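Long-range contacts in AxyAgu115A (Amphibacillus xylanus NBRC 15112, PDB 6NPS), which is a family GH115 alpha-glucuronidase that probably hydrolyses glucuronic acid side groups from arabinoglucuronoxylan: residues G172-D177 with I448-D453; N211-A216 with V240-S245; L382-H387 with M407-D412. The protein carries 3 engineered substitutions. All blocks are in the same frame, centred on the assembly; numbering follows the deposited sequence.

Interaction 1 of 3, residues G172-D177 with I448-D453; sequences GFFIND and IVNVGD
F174 and N450 both carry CG anti to the backbone N (chi1 173° and -174°), so the phenyl ring and the amide run side by side from paired positions on neighbouring parallel strands. The ring plane is turned 55° from the amide plane, and F174 CD2 lies 3.7 Å from N450 ND2. On the other face, F173 has its CG in the crowded position between N and the carbonyl carbon, which brings CD1 to 3.8 Å from V451 CG2, while its CB lies 4.0 Å from V449 CG1. The pairing joins the first and eighth strands of a (beta/alpha)8 barrel. V449 N donates to G172 O (3.1 Å) in the carbonyl plane, on a lone pair; F174 N reaches V449 O from above the carbonyl plane; V451 N meets F174 O almost straight. Further along, N176 N bonds to G452 O (3.1 Å). N450 OD1 turns back to accept from G452 N (2.9 Å), an Asx turn; G452 has a positive phi, which favours glycine. Helices 195-207 and 458-469 pack over F173, and Y408 OH pairs with N450 ND2. With OD1 and ND2 both engaged, the N450 amide is fixed in rotation, and a buried polar group is satisfied while it shapes the following turn.

Interaction 2 of 3, residues N211-A216 with V240-S245; sequences NYLWPA and VIMGAS
Strands 212-214 and 241-242 are the parallel arms of a beta-alpha-beta unit, linked by helix 230-238, in the (beta/alpha)8 barrel. One face of the W214 indole lies against A244-S245: S245 CA sits over its six-membered ring, 3.6 Å from the centroid and 8° off the normal, a CH-pi contact, and A244 O lies over the same face, offset toward the rim. In the indole plane, W214 NE1 donates to Y212 OH (2.9 Å), so the two aromatic side chains of one strand brace each other. The Y212 ring crosses I241 at about a right angle, CD2 meeting CG2, and its CE2 comes to 3.6 Å from G243 CA. A side chain on G243 would run into Y212 OH. On the opposite face, L213 and M242 lie side by side; the doubly bent M242 chain brings CE to 3.6 Å from P215 CD. I241 N to N211 O (2.8 Å), L213 N to I241 O and G243 N to L213 O bind the backbones. F202 of helix 195-207 packs against L213 and V240, and F174 meets W214 edge-to-face. One water sits in the plane of the Y212 ring at its edge, 2.7 Å from Y212 OH, and accepts from A244 N at 3.2 Å.

Interaction 3 of 3, residues L382-H387 with M407-D412; sequences LCDDNH and MYYHFD
Two backbone hydrogen bonds tie the parallel strands: Y408 N to L382 O (2.9 Å), in the carbonyl plane, and D384 N to Y408 O (3.0 Å), nearly along the C=O axis. Beyond them the side chain of D384 takes over. Its CG occupies the crowded position between N and C (chi1 74°), which points the carboxylate at H410; its plane and that of the ring are 8° apart. D384 OD1 accepts from H410 ND1 at 2.8 Å through its syn lone pair, and the same oxygen takes N386 N (3.0 Å) from above the carboxylate plane, closing an Asx turn. D384 OD2 receives H410 N (3.1 Å), also from above that plane. One carboxylate thus grips both the ring and the backbone of H410; it would be expected to favour a proton on ND1 and to stabilise a positive imidazole. An alanine at D384 would lose all three of these bonds and would probably let the H410 ring swing and the turn loosen. Among the nonpolar contacts, N386 CA lies over one face of the H410 ring in a CH-pi contact, 3.9 Å from the centroid. C383 SG stands at the edge of the Y408 ring, while the bent M407 chain brings CE to 3.7 Å from L382 CB. Y408 OH also holds a bound glycerol, probably from the crystallisation liquor. In the parallel sheet, strand 405-410 runs between 379-383 and 446-450, with helix 428-440 packing on M407 and Y409 from outside while Y408 reaches I448 within.

All three contacts belong to one barrel sheet, and interactions 2 and 3 are nested within the loop closed by interaction 1. Its centre lies about 10 Å from each of theirs. F173 O to W214 N (3.0 Å) probably bonds it to interaction 2, and N450 N to Y409 O (2.8 Å) to interaction 3. Interactions 2 and 3 meet at W214 CZ3 and Y408 CZ, 3.7 Å apart. D177 OD2, poorly ordered, is modelled 2.5 Å from D412 OD1. Bound glycerol, about 2 Å from the H410 side chain, 3 Å from that of N176 and 5 Å from that of S245, is consistent with a pocket at the C-terminal strand ends, where such barrels place active sites.

Interaction 1 of 3, residues G172-D177 with I448-D453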
# COMPACT_ATOMS: atom_id res chain seq x y z
N GLY A 172 2.07 29.04 -36.40
CA GLY A 172 0.79 29.19 -35.73
C GLY A 172 0.50 28.12 -34.70
O GLY A 172 1.41 27.49 -34.15
N PHE A 173 -0.80 27.90 -34.47
CA PHE A 173 -1.23 26.98 -33.46
C PHE A 173 -2.53 26.27 -33.85
O PHE A 173 -3.21 26.61 -34.83
CB PHE A 173 -1.36 27.69 -32.10
CG PHE A 173 -2.38 28.85 -32.08
CD1 PHE A 173 -3.77 28.60 -31.93
CD2 PHE A 173 -1.96 30.17 -32.18
CE1 PHE A 173 -4.70 29.65 -31.89
CE2 PHE A 173 -2.88 31.25 -32.13
CZ PHE A 173 -4.26 30.99 -31.99
N PHE A 174 -2.84 25.27 -33.04
CA PHE A 174 -3.94 24.32 -33.22
C PHE A 174 -4.77 24.39 -31.95
O PHE A 174 -4.26 24.10 -30.85
CB PHE A 174 -3.35 22.91 -33.39
CG PHE A 174 -4.35 21.78 -33.43
CD1 PHE A 174 -5.65 21.98 -33.88
CD2 PHE A 174 -3.94 20.49 -33.06
CE1 PHE A 174 -6.55 20.92 -33.92
CE2 PHE A 174 -4.83 19.42 -33.11
CZ PHE A 174 -6.15 19.64 -33.55
N ILE A 175 -6.01 24.86 -32.07
CA ILE A 175 -6.98 24.75 -30.98
C ILE A 175 -7.46 23.30 -30.94
O ILE A 175 -8.17 22.86 -31.85
CB ILE A 175 -8.15 25.70 -31.21
CG1 ILE A 175 -7.64 27.12 -31.41
CG2 ILE A 175 -9.20 25.58 -30.07
CD1 ILE A 175 -8.68 27.97 -32.14
N ASN A 176 -7.12 22.56 -29.88
CA ASN A 176 -7.44 21.14 -29.83
C ASN A 176 -7.89 20.77 -28.42
O ASN A 176 -7.94 21.61 -27.53
CB ASN A 176 -6.23 20.28 -30.25
CG ASN A 176 -6.58 18.78 -30.43
OD1 ASN A 176 -5.77 17.90 -30.10
ND2 ASN A 176 -7.77 18.49 -30.96
N ASP A 177 -8.24 19.49 -28.23
CA ASP A 177 -8.63 19.00 -26.92
C ASP A 177 -9.63 19.95 -26.26
O ASP A 177 -9.52 20.31 -25.09
CB ASP A 177 -7.38 18.80 -26.04
CG ASP A 177 -6.17 18.29 -26.83
OD1 ASP A 177 -6.27 17.19 -27.42
OD2 ASP A 177 -5.12 18.96 -26.87
N ILE A 448 3.88 24.51 -36.02
CA ILE A 448 2.58 24.70 -35.40
C ILE A 448 2.58 24.00 -34.03
O ILE A 448 3.19 22.93 -33.87
CB ILE A 448 1.48 24.17 -36.34
CG1 ILE A 448 0.08 24.40 -35.72
CG2 ILE A 448 1.74 22.69 -36.72
CD1 ILE A 448 -1.08 24.41 -36.76
N VAL A 449 1.93 24.60 -33.04
CA VAL A 449 1.90 24.00 -31.70
C VAL A 449 0.46 23.73 -31.29
O VAL A 449 -0.42 24.56 -31.49
CB VAL A 449 2.67 24.86 -30.66
CG1 VAL A 449 2.18 26.35 -30.66
CG2 VAL A 449 2.51 24.26 -29.23
N ASN A 450 0.22 22.56 -30.70
CA ASN A 450 -1.06 22.26 -30.09
C ASN A 450 -1.18 23.00 -28.75
O ASN A 450 -0.42 22.71 -27.81
CB ASN A 450 -1.19 20.74 -29.87
CG ASN A 450 -2.56 20.32 -29.36
OD1 ASN A 450 -3.27 21.06 -28.65
ND2 ASN A 450 -2.96 19.10 -29.74
N VAL A 451 -2.14 23.92 -28.66
CA VAL A 451 -2.29 24.74 -27.45
C VAL A 451 -3.56 24.41 -26.70
O VAL A 451 -3.99 25.20 -25.87
CB VAL A 451 -2.25 26.25 -27.74
CG1 VAL A 451 -0.88 26.73 -28.19
CG2 VAL A 451 -3.38 26.61 -28.74
N GLY A 452 -4.20 23.27 -26.99
CA GLY A 452 -5.43 22.94 -26.28
C GLY A 452 -6.49 24.02 -26.38
O GLY A 452 -6.83 24.45 -27.49
N ASP A 453 -6.99 24.49 -25.24
CA ASP A 453 -8.00 25.54 -25.19
C ASP A 453 -7.38 26.92 -25.11
O ASP A 453 -8.09 27.86 -24.75
CB ASP A 453 -8.88 25.35 -23.95
CG ASP A 453 -9.48 23.96 -23.90
OD1 ASP A 453 -8.83 23.07 -23.32
OD2 ASP A 453 -10.58 23.76 -24.44

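Interaction 2 of 3, residues N211-A216 with V240-S245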
# COMPACT_ATOMS: atom_id res chain seq x y z
N ASN A 211 0.67 33.26 -38.70
CA ASN A 211 -0.09 33.36 -39.94
C ASN A 211 -0.86 32.09 -40.28
O ASN A 211 -1.48 32.04 -41.34
CB ASN A 211 0.82 33.76 -41.15
CG ASN A 211 1.93 32.72 -41.44
OD1 ASN A 211 1.97 31.66 -40.82
ND2 ASN A 211 2.82 33.02 -42.40
N TYR A 212 -0.89 31.07 -39.41
CA TYR A 212 -1.39 29.76 -39.78
C TYR A 212 -2.18 29.17 -38.61
O TYR A 212 -1.74 29.29 -37.47
CB TYR A 212 -0.21 28.84 -40.15
CG TYR A 212 -0.50 27.40 -40.60
CD1 TYR A 212 0.06 26.32 -39.92
CD2 TYR A 212 -1.26 27.13 -41.75
CE1 TYR A 212 -0.14 25.03 -40.32
CE2 TYR A 212 -1.50 25.80 -42.15
CZ TYR A 212 -0.91 24.77 -41.45
OH TYR A 212 -1.11 23.46 -41.82
N LEU A 213 -3.32 28.55 -38.89
CA LEU A 213 -4.20 28.05 -37.83
C LEU A 213 -4.78 26.68 -38.20
O LEU A 213 -5.22 26.49 -39.35
CB LEU A 213 -5.35 29.05 -37.61
CG LEU A 213 -6.44 28.68 -36.60
CD1 LEU A 213 -5.90 28.75 -35.17
CD2 LEU A 213 -7.62 29.63 -36.76
N TRP A 214 -4.78 25.74 -37.25
CA TRP A 214 -5.68 24.60 -37.28
C TRP A 214 -6.84 24.89 -36.33
O TRP A 214 -6.61 25.09 -35.12
CB TRP A 214 -5.00 23.29 -36.87
CG TRP A 214 -3.90 22.75 -37.75
CD1 TRP A 214 -3.45 23.26 -38.95
CD2 TRP A 214 -3.11 21.59 -37.48
NE1 TRP A 214 -2.40 22.49 -39.41
CE2 TRP A 214 -2.18 21.46 -38.53
CE3 TRP A 214 -3.08 20.65 -36.42
CZ2 TRP A 214 -1.22 20.44 -38.57
CZ3 TRP A 214 -2.12 19.65 -36.44
CH2 TRP A 214 -1.20 19.55 -37.51
N PRO A 215 -8.06 24.92 -36.81
CA PRO A 215 -9.20 25.29 -35.96
C PRO A 215 -9.69 24.11 -35.14
O PRO A 215 -9.24 22.97 -35.28
CB PRO A 215 -10.26 25.71 -36.96
CG PRO A 215 -9.99 24.80 -38.14
CD PRO A 215 -8.48 24.63 -38.20
N ALA A 216 -10.61 24.43 -34.23
CA ALA A 216 -11.25 23.38 -33.45
C ALA A 216 -12.01 22.44 -34.37
O ALA A 216 -12.60 22.87 -35.38
CB ALA A 216 -12.18 24.00 -32.41
N VAL A 240 -5.27 35.01 -42.49
CA VAL A 240 -4.95 33.85 -41.67
C VAL A 240 -5.04 32.62 -42.58
O VAL A 240 -6.11 32.30 -43.09
CB VAL A 240 -5.89 33.73 -40.47
CG1 VAL A 240 -5.67 32.39 -39.72
CG2 VAL A 240 -5.70 34.93 -39.55
N ILE A 241 -3.91 31.95 -42.80
CA ILE A 241 -3.85 30.77 -43.67
C ILE A 241 -4.43 29.59 -42.90
O ILE A 241 -3.96 29.26 -41.81
CB ILE A 241 -2.39 30.49 -44.09
CG1 ILE A 241 -1.71 31.74 -44.68
CG2 ILE A 241 -2.31 29.35 -45.04
CD1 ILE A 241 -0.17 31.62 -44.69
N MET A 242 -5.45 28.96 -43.46
CA MET A 242 -6.07 27.86 -42.72
C MET A 242 -5.33 26.56 -43.02
O MET A 242 -4.85 26.34 -44.13
CB MET A 242 -7.56 27.74 -43.07
CG MET A 242 -8.42 28.92 -42.56
SD MET A 242 -8.13 29.29 -40.78
CE MET A 242 -8.62 27.69 -40.06
N GLY A 243 -5.24 25.69 -42.02
CA GLY A 243 -4.78 24.34 -42.30
C GLY A 243 -5.62 23.31 -41.58
O GLY A 243 -6.66 23.62 -40.97
N ALA A 244 -5.14 22.07 -41.58
CA ALA A 244 -5.91 21.00 -41.00
C ALA A 244 -4.95 19.96 -40.45
O ALA A 244 -3.82 19.81 -40.93
CB ALA A 244 -6.87 20.36 -42.04
N SER A 245 -5.43 19.22 -39.45
CA SER A 245 -4.56 18.27 -38.80
C SER A 245 -4.28 17.09 -39.73
O SER A 245 -4.84 16.95 -40.83
CB SER A 245 -5.17 17.80 -37.49
OG SER A 245 -6.21 16.84 -37.72
O HOH W 1 -2.69 22.14 -43.60

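Interaction 3 of 3, residues L382-H387 with M407-D412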
# COMPACT_ATOMS: atom_id res chain seq x y z
N LEU A 382 7.15 16.94 -39.65
CA LEU A 382 7.57 16.05 -38.58
C LEU A 382 6.79 16.40 -37.32
O LEU A 382 6.18 17.46 -37.20
CB LEU A 382 9.09 16.17 -38.33
CG LEU A 382 9.92 15.83 -39.59
CD1 LEU A 382 11.34 16.36 -39.53
CD2 LEU A 382 9.93 14.35 -39.84
N CYS A 383 6.83 15.49 -36.34
CA CYS A 383 6.02 15.70 -35.15
C CYS A 383 6.87 15.34 -33.95
O CYS A 383 7.77 14.48 -34.05
CB CYS A 383 4.74 14.84 -35.19
SG CYS A 383 3.82 15.10 -36.79
N ASP A 384 6.62 16.01 -32.82
CA ASP A 384 7.19 15.55 -31.56
C ASP A 384 6.46 14.29 -31.09
O ASP A 384 5.60 13.73 -31.78
CB ASP A 384 7.14 16.66 -30.50
CG ASP A 384 5.72 16.91 -29.93
OD1 ASP A 384 4.71 16.36 -30.44
OD2 ASP A 384 5.63 17.68 -28.93
N ASP A 385 6.82 13.81 -29.89
CA ASP A 385 6.26 12.57 -29.40
C ASP A 385 4.98 12.80 -28.58
O ASP A 385 4.60 11.92 -27.81
CB ASP A 385 7.30 11.82 -28.56
CG ASP A 385 7.72 12.59 -27.29
OD1 ASP A 385 7.29 13.75 -27.04
OD2 ASP A 385 8.51 12.01 -26.52
N ASN A 386 4.35 13.97 -28.72
CA ASN A 386 3.10 14.36 -28.07
C ASN A 386 3.41 14.85 -26.67
O ASN A 386 2.50 15.33 -25.99
CB ASN A 386 2.02 13.25 -28.07
CG ASN A 386 1.54 12.93 -29.48
OD1 ASN A 386 1.10 13.84 -30.19
ND2 ASN A 386 1.63 11.68 -29.90
N HIS A 387 4.67 14.82 -26.25
CA HIS A 387 5.05 15.27 -24.92
C HIS A 387 6.15 16.31 -24.97
O HIS A 387 6.74 16.61 -23.93
CB HIS A 387 5.44 14.07 -24.08
CG HIS A 387 4.25 13.23 -23.78
ND1 HIS A 387 3.55 13.33 -22.60
CD2 HIS A 387 3.58 12.34 -24.55
CE1 HIS A 387 2.52 12.51 -22.63
NE2 HIS A 387 2.50 11.90 -23.82
N MET A 407 7.23 21.25 -38.29
CA MET A 407 7.25 20.62 -36.97
C MET A 407 5.93 20.90 -36.28
O MET A 407 5.47 22.05 -36.22
CB MET A 407 8.41 21.13 -36.10
CG MET A 407 8.44 20.50 -34.63
SD MET A 407 8.55 18.67 -34.68
CE MET A 407 10.06 18.45 -35.62
N TYR A 408 5.32 19.83 -35.77
CA TYR A 408 4.10 19.89 -34.98
C TYR A 408 4.47 19.54 -33.54
O TYR A 408 4.91 18.42 -33.27
CB TYR A 408 3.07 18.91 -35.57
CG TYR A 408 1.82 18.77 -34.76
CD1 TYR A 408 1.30 19.85 -34.05
CD2 TYR A 408 1.14 17.55 -34.73
CE1 TYR A 408 0.12 19.70 -33.29
CE2 TYR A 408 -0.04 17.40 -33.99
CZ TYR A 408 -0.52 18.47 -33.26
OH TYR A 408 -1.67 18.31 -32.52
N TYR A 409 4.33 20.52 -32.65
CA TYR A 409 4.80 20.49 -31.27
C TYR A 409 3.58 20.56 -30.35
O TYR A 409 2.50 20.98 -30.79
CB TYR A 409 5.78 21.67 -31.02
CG TYR A 409 6.64 21.50 -29.79
CD1 TYR A 409 7.79 20.70 -29.81
CD2 TYR A 409 6.31 22.14 -28.61
CE1 TYR A 409 8.58 20.52 -28.67
CE2 TYR A 409 7.11 21.96 -27.43
CZ TYR A 409 8.24 21.16 -27.49
OH TYR A 409 9.04 20.97 -26.37
N HIS A 410 3.70 20.04 -29.12
CA HIS A 410 2.57 20.00 -28.18
C HIS A 410 2.87 20.77 -26.90
O HIS A 410 3.88 20.51 -26.24
CB HIS A 410 2.20 18.56 -27.79
CG HIS A 410 1.46 17.81 -28.85
ND1 HIS A 410 2.10 17.28 -29.95
CD2 HIS A 410 0.14 17.52 -29.00
CE1 HIS A 410 1.21 16.67 -30.71
NE2 HIS A 410 0.01 16.79 -30.16
N PHE A 411 1.97 21.70 -26.54
CA PHE A 411 1.83 22.24 -25.19
C PHE A 411 0.67 21.60 -24.46
O PHE A 411 0.42 21.97 -23.31
CB PHE A 411 1.55 23.76 -25.21
CG PHE A 411 2.66 24.61 -25.79
CD1 PHE A 411 3.94 24.12 -25.96
CD2 PHE A 411 2.40 25.93 -26.16
CE1 PHE A 411 4.96 24.91 -26.45
CE2 PHE A 411 3.42 26.73 -26.69
CZ PHE A 411 4.69 26.22 -26.84
N ASP A 412 -0.08 20.70 -25.11
CA ASP A 412 -1.35 20.16 -24.64
C ASP A 412 -1.57 18.86 -25.39
O ASP A 412 -1.30 18.80 -26.58
CB ASP A 412 -2.47 21.18 -24.90
CG ASP A 412 -3.79 20.86 -24.19
OD1 ASP A 412 -4.48 19.89 -24.59
OD2 ASP A 412 -4.16 21.63 -23.26